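PDB 6VVE: Dot/Icm T4SS effector from Legionella pneumophila, which acts as a kinase effector of the Dot/Icm secretion system, is activated by host inositol hexakisphosphate and binds ADP. Local coordinates for residues 33-37 with 48-54; 226-230 with 257-261. All blocks are in the same frame, centred on the assembly; numbering follows the deposited sequence.

Contact 1. Residues 33-37 with 48-54; sequences NEVYA and YVLMWKS. With IHP (inositol hexakisphosphate), chain B.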
ATOM      1  N   ASN A  33     -18.175  -0.151  17.855  1.00 30.66           N
ATOM      2  CA  ASN A  33     -17.635   1.041  17.204  1.00 32.64           C
ATOM      3  C   ASN A  33     -16.409   0.725  16.356  1.00 28.42           C
ATOM      4  O   ASN A  33     -15.490   1.540  16.251  1.00 28.38           O
ATOM      5  CB  ASN A  33     -17.289   2.125  18.231  1.00 36.99           C
ATOM      6  CG  ASN A  33     -18.481   2.528  19.079  1.00 40.09           C
ATOM      7  OD1 ASN A  33     -19.391   3.205  18.602  1.00 40.38           O
ATOM      8  ND2 ASN A  33     -18.479   2.113  20.338  1.00 41.45           N
ATOM      9  N   GLU A  34     -16.383  -0.459  15.749  1.00 30.30           N
ATOM     10  CA  GLU A  34     -15.299  -0.863  14.864  1.00 26.27           C
ATOM     11  C   GLU A  34     -15.887  -1.693  13.734  1.00 21.82           C
ATOM     12  O   GLU A  34     -16.664  -2.618  13.982  1.00 21.40           O
ATOM     13  CB  GLU A  34     -14.233  -1.675  15.612  1.00 33.11           C
ATOM     14  CG  GLU A  34     -13.602  -0.953  16.799  1.00 41.47           C
ATOM     15  CD  GLU A  34     -12.784   0.254  16.376  1.00 44.81           C
ATOM     16  OE1 GLU A  34     -12.507   0.395  15.160  1.00 42.47           O
ATOM     17  OE2 GLU A  34     -12.423   1.063  17.265  1.00 46.96           O
ATOM     18  N   VAL A  35     -15.518  -1.366  12.502  1.00 21.07           N
ATOM     19  CA  VAL A  35     -15.988  -2.081  11.319  1.00 17.66           C
ATOM     20  C   VAL A  35     -14.912  -3.077  10.904  1.00 15.94           C
ATOM     21  O   VAL A  35     -13.773  -2.687  10.612  1.00 17.04           O
ATOM     22  CB  VAL A  35     -16.317  -1.111  10.175  1.00 15.89           C
ATOM     23  CG1 VAL A  35     -16.579  -1.872   8.884  1.00 14.83           C
ATOM     24  CG2 VAL A  35     -17.519  -0.252  10.539  1.00 17.07           C
ATOM     25  N   TYR A  36     -15.274  -4.356  10.892  1.00 15.59           N
ATOM     26  CA  TYR A  36     -14.369  -5.445  10.576  1.00 14.91           C
ATOM     27  C   TYR A  36     -14.778  -6.125   9.273  1.00 15.81           C
ATOM     28  O   TYR A  36     -15.949  -6.107   8.869  1.00 18.11           O
ATOM     29  CB  TYR A  36     -14.354  -6.506  11.683  1.00 19.06           C
ATOM     30  CG  TYR A  36     -13.951  -6.019  13.052  1.00 26.23           C
ATOM     31  CD1 TYR A  36     -14.888  -5.471  13.920  1.00 25.72           C
ATOM     32  CD2 TYR A  36     -12.638  -6.132  13.491  1.00 27.48           C
ATOM     33  CE1 TYR A  36     -14.523  -5.034  15.168  1.00 28.55           C
ATOM     34  CE2 TYR A  36     -12.266  -5.694  14.747  1.00 28.83           C
ATOM     35  CZ  TYR A  36     -13.206  -5.147  15.578  1.00 28.53           C
ATOM     36  OH  TYR A  36     -12.844  -4.710  16.833  1.00 30.54           O
ATOM     37  N   ALA A  37     -13.792  -6.747   8.626  1.00 14.05           N
ATOM     38  CA  ALA A  37     -14.026  -7.685   7.533  1.00 16.71           C
ATOM     39  C   ALA A  37     -13.652  -9.079   8.015  1.00 17.17           C
ATOM     40  O   ALA A  37     -12.539  -9.286   8.513  1.00 19.10           O
ATOM     41  CB  ALA A  37     -13.215  -7.302   6.296  1.00 17.81           C
ATOM     42  N   TYR A  48     -10.344 -12.166  10.973  1.00 17.02           N
ATOM     43  CA  TYR A  48     -10.906 -10.839  10.775  1.00 15.91           C
ATOM     44  C   TYR A  48      -9.789  -9.812  10.625  1.00 15.44           C
ATOM     45  O   TYR A  48      -8.637 -10.048  10.997  1.00 16.24           O
ATOM     46  CB  TYR A  48     -11.817 -10.439  11.949  1.00 22.05           C
ATOM     47  CG  TYR A  48     -11.079 -10.353  13.265  1.00 29.10           C
ATOM     48  CD1 TYR A  48     -10.925 -11.474  14.074  1.00 33.99           C
ATOM     49  CD2 TYR A  48     -10.524  -9.152  13.695  1.00 31.48           C
ATOM     50  CE1 TYR A  48     -10.246 -11.401  15.272  1.00 39.41           C
ATOM     51  CE2 TYR A  48      -9.844  -9.069  14.895  1.00 37.14           C
ATOM     52  CZ  TYR A  48      -9.706 -10.196  15.680  1.00 41.46           C
ATOM     53  OH  TYR A  48      -9.027 -10.118  16.874  1.00 45.14           O
ATOM     54  N   VAL A  49     -10.152  -8.663  10.064  1.00 14.37           N
ATOM     55  CA  VAL A  49      -9.274  -7.503   9.995  1.00 19.66           C
ATOM     56  C   VAL A  49     -10.087  -6.261  10.335  1.00 19.95           C
ATOM     57  O   VAL A  49     -11.284  -6.179  10.046  1.00 16.26           O
ATOM     58  CB  VAL A  49      -8.615  -7.340   8.611  1.00 18.43           C
ATOM     59  CG1 VAL A  49      -7.667  -8.505   8.337  1.00 23.52           C
ATOM     60  CG2 VAL A  49      -9.681  -7.212   7.524  1.00 12.58           C
ATOM     61  N   LEU A  50      -9.428  -5.286  10.952  1.00 16.46           N
ATOM     62  CA  LEU A  50     -10.057  -4.016  11.294  1.00 18.62           C
ATOM     63  C   LEU A  50      -9.987  -3.090  10.086  1.00 16.42           C
ATOM     64  O   LEU A  50      -8.923  -2.949   9.460  1.00 17.39           O
ATOM     65  CB  LEU A  50      -9.365  -3.392  12.501  1.00 21.74           C
ATOM     66  CG  LEU A  50      -9.694  -1.944  12.851  1.00 28.49           C
ATOM     67  CD1 LEU A  50     -11.191  -1.709  13.013  1.00 28.12           C
ATOM     68  CD2 LEU A  50      -8.953  -1.550  14.138  1.00 33.80           C
HETATM   69  N   MSE A  51     -11.117  -2.466   9.758  1.00 14.77           N
HETATM   70  CA  MSE A  51     -11.169  -1.540   8.622  1.00 15.20           C
HETATM   71  C   MSE A  51     -11.134  -0.072   9.070  1.00 16.41           C
HETATM   72  O   MSE A  51     -10.316   0.696   8.576  1.00 17.12           O
HETATM   73  CB  MSE A  51     -12.419  -1.804   7.779  1.00 17.50           C
HETATM   74  CG  MSE A  51     -12.534  -3.225   7.224  1.00 16.54           C
HETATM   75 SE   MSE A  51     -11.037  -3.812   6.097  1.00 17.22          SE
HETATM   76  CE  MSE A  51     -10.967  -2.356   4.825  1.00 21.00           C
ATOM     77  N   TRP A  52     -12.005   0.313  10.001  1.00 14.13           N
ATOM     78  CA  TRP A  52     -12.012   1.676  10.522  1.00 23.35           C
ATOM     79  C   TRP A  52     -12.882   1.733  11.773  1.00 23.46           C
ATOM     80  O   TRP A  52     -13.593   0.778  12.106  1.00 21.43           O
ATOM     81  CB  TRP A  52     -12.510   2.682   9.474  1.00 21.88           C
ATOM     82  CG  TRP A  52     -13.912   2.435   8.988  1.00 18.10           C
ATOM     83  CD1 TRP A  52     -15.075   2.742   9.638  1.00 18.95           C
ATOM     84  CD2 TRP A  52     -14.293   1.840   7.741  1.00 17.56           C
ATOM     85  NE1 TRP A  52     -16.155   2.365   8.872  1.00 19.92           N
ATOM     86  CE2 TRP A  52     -15.701   1.807   7.705  1.00 16.78           C
ATOM     87  CE3 TRP A  52     -13.578   1.319   6.653  1.00 15.85           C
ATOM     88  CZ2 TRP A  52     -16.408   1.279   6.628  1.00 17.97           C
ATOM     89  CZ3 TRP A  52     -14.279   0.802   5.582  1.00 17.79           C
ATOM     90  CH2 TRP A  52     -15.682   0.787   5.578  1.00 18.14           C
ATOM     91  N   LYS A  53     -12.816   2.876  12.463  1.00 24.31           N
ATOM     92  CA  LYS A  53     -13.617   3.125  13.653  1.00 26.64           C
ATOM     93  C   LYS A  53     -14.905   3.836  13.261  1.00 23.62           C
ATOM     94  O   LYS A  53     -14.903   4.712  12.394  1.00 20.22           O
ATOM     95  CB  LYS A  53     -12.835   3.964  14.666  1.00 33.15           C
ATOM     96  CG  LYS A  53     -13.560   4.187  15.992  1.00 43.88           C
ATOM     97  CD  LYS A  53     -12.619   4.752  17.056  1.00 51.79           C
ATOM     98  CE  LYS A  53     -13.323   4.957  18.397  1.00 56.36           C
ATOM     99  NZ  LYS A  53     -13.430   3.697  19.185  1.00 56.41           N
ATOM    100  N   SER A  54     -16.003   3.452  13.903  1.00 25.93           N
ATOM    101  CA  SER A  54     -17.332   3.936  13.566  1.00 28.76           C
ATOM    102  C   SER A  54     -17.915   4.766  14.702  1.00 35.03           C
ATOM    103  O   SER A  54     -17.690   4.472  15.879  1.00 35.91           O
ATOM    104  CB  SER A  54     -18.271   2.761  13.257  1.00 27.19           C
ATOM    105  OG  SER A  54     -19.638   3.149  13.295  1.00 25.84           O
TER
HETATM  106  C1  IHP B 401     -22.132   5.901   9.908  1.00 24.64           C
HETATM  107  C2  IHP B 401     -23.576   6.368  10.155  1.00 28.61           C
HETATM  108  C3  IHP B 401     -24.494   5.985   8.991  1.00 26.08           C
HETATM  109  C4  IHP B 401     -24.448   4.473   8.736  1.00 28.12           C
HETATM  110  C5  IHP B 401     -23.011   4.045   8.375  1.00 22.97           C
HETATM  111  C6  IHP B 401     -22.016   4.435   9.466  1.00 22.55           C
HETATM  112  O11 IHP B 401     -21.400   6.033  11.113  1.00 23.18           O
HETATM  113  P1  IHP B 401     -20.279   7.216  11.228  1.00 24.16           P
HETATM  114  O21 IHP B 401     -19.029   6.661  11.864  1.00 21.42           O
HETATM  115  O31 IHP B 401     -19.972   7.771   9.857  1.00 21.95           O
HETATM  116  O41 IHP B 401     -20.832   8.340  12.102  1.00 24.01           O
HETATM  117  O12 IHP B 401     -23.553   7.767  10.298  1.00 37.79           O
HETATM  118  P2  IHP B 401     -24.276   8.442  11.621  1.00 43.36           P
HETATM  119  O22 IHP B 401     -24.681   7.361  12.589  1.00 46.93           O
HETATM  120  O32 IHP B 401     -23.299   9.370  12.286  1.00 47.26           O
HETATM  121  O42 IHP B 401     -25.495   9.204  11.172  1.00 46.54           O
HETATM  122  O13 IHP B 401     -24.032   6.639   7.844  1.00 25.84           O
HETATM  123  P3  IHP B 401     -25.087   7.384   6.832  1.00 24.91           P
HETATM  124  O23 IHP B 401     -26.450   7.495   7.495  1.00 24.95           O
HETATM  125  O33 IHP B 401     -24.552   8.776   6.517  1.00 23.35           O
HETATM  126  O43 IHP B 401     -25.213   6.603   5.542  1.00 26.03           O
HETATM  127  O14 IHP B 401     -25.307   4.145   7.689  1.00 37.42           O
HETATM  128  P4  IHP B 401     -26.359   2.900   7.936  1.00 44.96           P
HETATM  129  O24 IHP B 401     -27.287   3.228   9.075  1.00 48.19           O
HETATM  130  O34 IHP B 401     -25.568   1.656   8.303  1.00 49.68           O
HETATM  131  O44 IHP B 401     -27.162   2.655   6.682  1.00 48.14           O
HETATM  132  O15 IHP B 401     -22.972   2.661   8.213  1.00 23.75           O
HETATM  133  P5  IHP B 401     -22.716   2.044   6.717  1.00 24.01           P
HETATM  134  O25 IHP B 401     -23.472   0.738   6.578  1.00 21.69           O
HETATM  135  O35 IHP B 401     -23.194   3.007   5.663  1.00 21.55           O
HETATM  136  O45 IHP B 401     -21.233   1.803   6.540  1.00 22.94           O
HETATM  137  O16 IHP B 401     -20.706   4.242   8.972  1.00 24.86           O
HETATM  138  P6  IHP B 401     -19.778   3.033   9.601  1.00 24.64           P
HETATM  139  O26 IHP B 401     -18.419   3.579   9.985  1.00 23.73           O
HETATM  140  O36 IHP B 401     -20.449   2.450  10.819  1.00 21.17           O
HETATM  141  O46 IHP B 401     -19.624   1.955   8.546  1.00 23.47           O
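Asn33 ends the turn before strand 34-41, and its O accepts a hydrogen bond from Ser54 N (3.1 Å), pinning the mouth of an antiparallel beta hairpin. Glu34 reaches across to its non-hydrogen-bonded partner Lys53, where OE2 and NZ form a weakly hydrogen-bonded salt bridge (3.4 Å) that suits exposed Lys53. At Val35 the register slips by one residue: its N bonds Trp52 O (2.9 Å) and its O takes Met51 N (2.8 Å), a classic beta bulge. Compact and branched, Val35 lays CB over the five-membered ring of Trp52 in a CH-pi contact, 3.9 Å from the centroid. Tyr36 packs CD2 against Tyr48 CD2 (3.7 Å) beside Leu50, and Ala37, whose small CB lies 4.1 Å from SE of selenomethionine Met51, exchanges two backbone bonds with Val49. Trp52 NE1 and Ser54 OG donate to IHP O26 (2.8 Å) and O36 (2.7 Å), two oxygens of one phosphate. The hairpin thus offers neutral donors to the activator, complementing the cationic Arg30, Lys91 and Lys136 around it.

Contact 2. Residues 226-230 with 257-261; sequences VYGKD and EKWYE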
ATOM      1  N   VAL A 226       7.968  -5.052 -13.477  1.00 13.18           N
ATOM      2  CA  VAL A 226       9.351  -4.852 -13.051  1.00 12.49           C
ATOM      3  C   VAL A 226       9.462  -3.609 -12.175  1.00 13.27           C
ATOM      4  O   VAL A 226      10.100  -3.628 -11.112  1.00 14.89           O
ATOM      5  CB  VAL A 226      10.274  -4.763 -14.275  1.00 15.59           C
ATOM      6  CG1 VAL A 226      11.690  -4.396 -13.853  1.00 17.45           C
ATOM      7  CG2 VAL A 226      10.266  -6.084 -15.031  1.00 19.04           C
ATOM      8  N   TYR A 227       8.831  -2.513 -12.604  1.00  9.74           N
ATOM      9  CA  TYR A 227       8.896  -1.278 -11.825  1.00 12.22           C
ATOM     10  C   TYR A 227       8.208  -1.451 -10.472  1.00 13.39           C
ATOM     11  O   TYR A 227       8.654  -0.899  -9.455  1.00 12.66           O
ATOM     12  CB  TYR A 227       8.258  -0.128 -12.597  1.00 14.61           C
ATOM     13  CG  TYR A 227       9.007   0.311 -13.835  1.00 16.53           C
ATOM     14  CD1 TYR A 227      10.384   0.156 -13.940  1.00 17.18           C
ATOM     15  CD2 TYR A 227       8.338   0.909 -14.895  1.00 18.14           C
ATOM     16  CE1 TYR A 227      11.067   0.569 -15.063  1.00 20.73           C
ATOM     17  CE2 TYR A 227       9.014   1.329 -16.022  1.00 22.60           C
ATOM     18  CZ  TYR A 227      10.379   1.161 -16.103  1.00 23.45           C
ATOM     19  OH  TYR A 227      11.051   1.584 -17.237  1.00 26.10           O
ATOM     20  N   GLY A 228       7.126  -2.227 -10.436  1.00 11.68           N
ATOM     21  CA  GLY A 228       6.412  -2.419  -9.186  1.00 13.34           C
ATOM     22  C   GLY A 228       7.205  -3.218  -8.171  1.00 13.63           C
ATOM     23  O   GLY A 228       7.217  -2.881  -6.987  1.00 15.29           O
ATOM     24  N   LYS A 229       7.883  -4.283  -8.620  1.00 12.32           N
ATOM     25  CA  LYS A 229       8.654  -5.106  -7.699  1.00 15.73           C
ATOM     26  C   LYS A 229       9.831  -4.344  -7.099  1.00 17.38           C
ATOM     27  O   LYS A 229      10.274  -4.679  -5.994  1.00  9.99           O
ATOM     28  CB  LYS A 229       9.147  -6.367  -8.407  1.00 28.13           C
ATOM     29  CG  LYS A 229       8.046  -7.407  -8.641  1.00 35.52           C
ATOM     30  CD  LYS A 229       8.615  -8.788  -8.937  1.00 41.31           C
ATOM     31  CE  LYS A 229       9.205  -9.442  -7.690  1.00 42.88           C
ATOM     32  NZ  LYS A 229       8.173  -9.718  -6.647  1.00 39.98           N
ATOM     33  N   ASP A 230      10.351  -3.336  -7.805  1.00 11.45           N
ATOM     34  CA  ASP A 230      11.443  -2.505  -7.313  1.00 10.56           C
ATOM     35  C   ASP A 230      10.953  -1.155  -6.811  1.00  9.95           C
ATOM     36  O   ASP A 230      11.765  -0.265  -6.550  1.00 11.26           O
ATOM     37  CB  ASP A 230      12.496  -2.300  -8.411  1.00 10.19           C
ATOM     38  CG  ASP A 230      13.182  -3.611  -8.808  1.00 15.92           C
ATOM     39  OD1 ASP A 230      13.083  -4.594  -8.034  1.00 12.44           O
ATOM     40  OD2 ASP A 230      13.811  -3.655  -9.891  1.00 13.98           O
ATOM     41  N   GLU A 257      18.526   1.676 -14.804  1.00 14.19           N
ATOM     42  CA  GLU A 257      17.932   1.672 -16.136  1.00 16.30           C
ATOM     43  C   GLU A 257      18.740   0.809 -17.092  1.00 16.02           C
ATOM     44  O   GLU A 257      18.179   0.014 -17.851  1.00 17.36           O
ATOM     45  CB  GLU A 257      17.819   3.100 -16.665  1.00 15.80           C
ATOM     46  CG  GLU A 257      16.781   3.936 -15.942  1.00 16.71           C
ATOM     47  CD  GLU A 257      15.362   3.515 -16.274  1.00 18.24           C
ATOM     48  OE1 GLU A 257      15.193   2.663 -17.169  1.00 22.32           O
ATOM     49  OE2 GLU A 257      14.419   4.037 -15.643  1.00 20.68           O
ATOM     50  N   LYS A 258      20.068   0.959 -17.075  1.00 14.90           N
ATOM     51  CA  LYS A 258      20.908   0.138 -17.935  1.00 19.21           C
ATOM     52  C   LYS A 258      20.744  -1.336 -17.602  1.00 16.86           C
ATOM     53  O   LYS A 258      20.854  -2.186 -18.488  1.00 17.21           O
ATOM     54  CB  LYS A 258      22.370   0.551 -17.797  1.00 27.39           C
ATOM     55  CG  LYS A 258      23.257   0.059 -18.933  1.00 39.96           C
ATOM     56  CD  LYS A 258      24.725   0.356 -18.665  1.00 50.37           C
ATOM     57  CE  LYS A 258      25.570   0.188 -19.927  1.00 55.26           C
ATOM     58  NZ  LYS A 258      25.268  -1.075 -20.654  1.00 53.74           N
ATOM     59  N   TRP A 259      20.496  -1.657 -16.330  1.00 17.36           N
ATOM     60  CA  TRP A 259      20.298  -3.046 -15.938  1.00 16.99           C
ATOM     61  C   TRP A 259      19.007  -3.594 -16.531  1.00 14.77           C
ATOM     62  O   TRP A 259      18.994  -4.690 -17.104  1.00 15.83           O
ATOM     63  CB  TRP A 259      20.291  -3.159 -14.409  1.00 19.10           C
ATOM     64  CG  TRP A 259      20.424  -4.566 -13.909  1.00 20.57           C
ATOM     65  CD1 TRP A 259      21.581  -5.238 -13.674  1.00 15.64           C
ATOM     66  CD2 TRP A 259      19.359  -5.461 -13.566  1.00 17.82           C
ATOM     67  NE1 TRP A 259      21.308  -6.505 -13.218  1.00 16.33           N
ATOM     68  CE2 TRP A 259      19.950  -6.665 -13.138  1.00 15.97           C
ATOM     69  CE3 TRP A 259      17.966  -5.360 -13.575  1.00 15.48           C
ATOM     70  CZ2 TRP A 259      19.197  -7.773 -12.733  1.00 16.38           C
ATOM     71  CZ3 TRP A 259      17.218  -6.459 -13.173  1.00 17.12           C
ATOM     72  CH2 TRP A 259      17.838  -7.647 -12.754  1.00 15.85           C
ATOM     73  N   TYR A 260      17.906  -2.844 -16.394  1.00 14.31           N
ATOM     74  CA  TYR A 260      16.631  -3.286 -16.955  1.00 16.64           C
ATOM     75  C   TYR A 260      16.762  -3.527 -18.457  1.00 19.04           C
ATOM     76  O   TYR A 260      16.296  -4.544 -18.984  1.00 20.54           O
ATOM     77  CB  TYR A 260      15.541  -2.242 -16.687  1.00 15.96           C
ATOM     78  CG  TYR A 260      15.157  -2.061 -15.232  1.00 13.87           C
ATOM     79  CD1 TYR A 260      15.171  -3.132 -14.347  1.00 15.14           C
ATOM     80  CD2 TYR A 260      14.773  -0.828 -14.754  1.00 12.01           C
ATOM     81  CE1 TYR A 260      14.820  -2.964 -13.020  1.00 14.55           C
ATOM     82  CE2 TYR A 260      14.410  -0.647 -13.420  1.00 14.24           C
ATOM     83  CZ  TYR A 260      14.438  -1.724 -12.563  1.00 14.01           C
ATOM     84  OH  TYR A 260      14.088  -1.545 -11.246  1.00 14.99           O
ATOM     85  N   GLU A 261      17.405  -2.593 -19.165  1.00 18.96           N
ATOM     86  CA  GLU A 261      17.518  -2.715 -20.613  1.00 27.44           C
ATOM     87  C   GLU A 261      18.265  -3.974 -21.007  1.00 17.96           C
ATOM     88  O   GLU A 261      18.008  -4.538 -22.080  1.00 19.40           O
ATOM     89  CB  GLU A 261      18.217  -1.485 -21.190  1.00 37.16           C
ATOM     90  CG  GLU A 261      17.447  -0.183 -20.985  1.00 45.16           C
ATOM     91  CD  GLU A 261      18.248   1.043 -21.386  1.00 49.48           C
ATOM     92  OE1 GLU A 261      19.312   0.877 -22.024  1.00 51.83           O
ATOM     93  OE2 GLU A 261      17.815   2.171 -21.060  1.00 50.16           O
TER
HETATM   94  O   HOH W   1      11.905   4.250 -16.676  1.00 21.45           O
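Tyr260 is the main side chain by which helix 253-262 meets the end of helix 219-229; the backbones stay well apart, with the CA atoms of Val226 and Tyr260 8.4 Å from each other. Apolar and aromatic contacts come first. Val226 sets CG1 over the face of the Tyr260 ring, a CH-pi contact 4.0 Å from the centroid, a role suited to a short branched residue whose CA-to-CB bond points toward its partner. Tyr227 presents its edge to the face of Tyr260 in an offset edge-to-face pair, with centroids 5.8 Å apart and planes at 66°. Polar contacts lie at the tips of these rings. Tyr260 OH donates a short hydrogen bond to Asp230 OD2 (2.5 Å), while Tyr227 OH reaches Glu257 through a water that lies 2.9 Å from that hydroxyl and donates to Glu257 OE2 at 2.7 Å. Asp230 follows the last turn of its helix and accepts from Leu268 N and bonds Ser269 OG, so its carboxylate ties the helix end to the loop after helix 253-262. Tyrosine serves both needs here: its ring supplies an apolar surface for packing, and its hydroxyl satisfies part of a buried carboxylate's demand for donors.

Overall arrangement
Contacts 1 and 2 lie on opposite sides of the chain's centre, their own centres 37 Å apart and their nearest atoms about 22 Å, so they do not touch. They also follow in series along the chain: the hairpin of contact 1 is complete long before helix 219-229 begins. Contact 1 belongs to an antiparallel sheet and forms part of the inositol hexakisphosphate pocket; the Trp52 side chain is also about 10 Å from the bound ADP, so a residue that binds the activator lies fairly close to the nucleotide. Contact 2, between helices of the later, largely helical part of the chain, includes no residue of the ADP pocket. Only contact 1 touches a ligand.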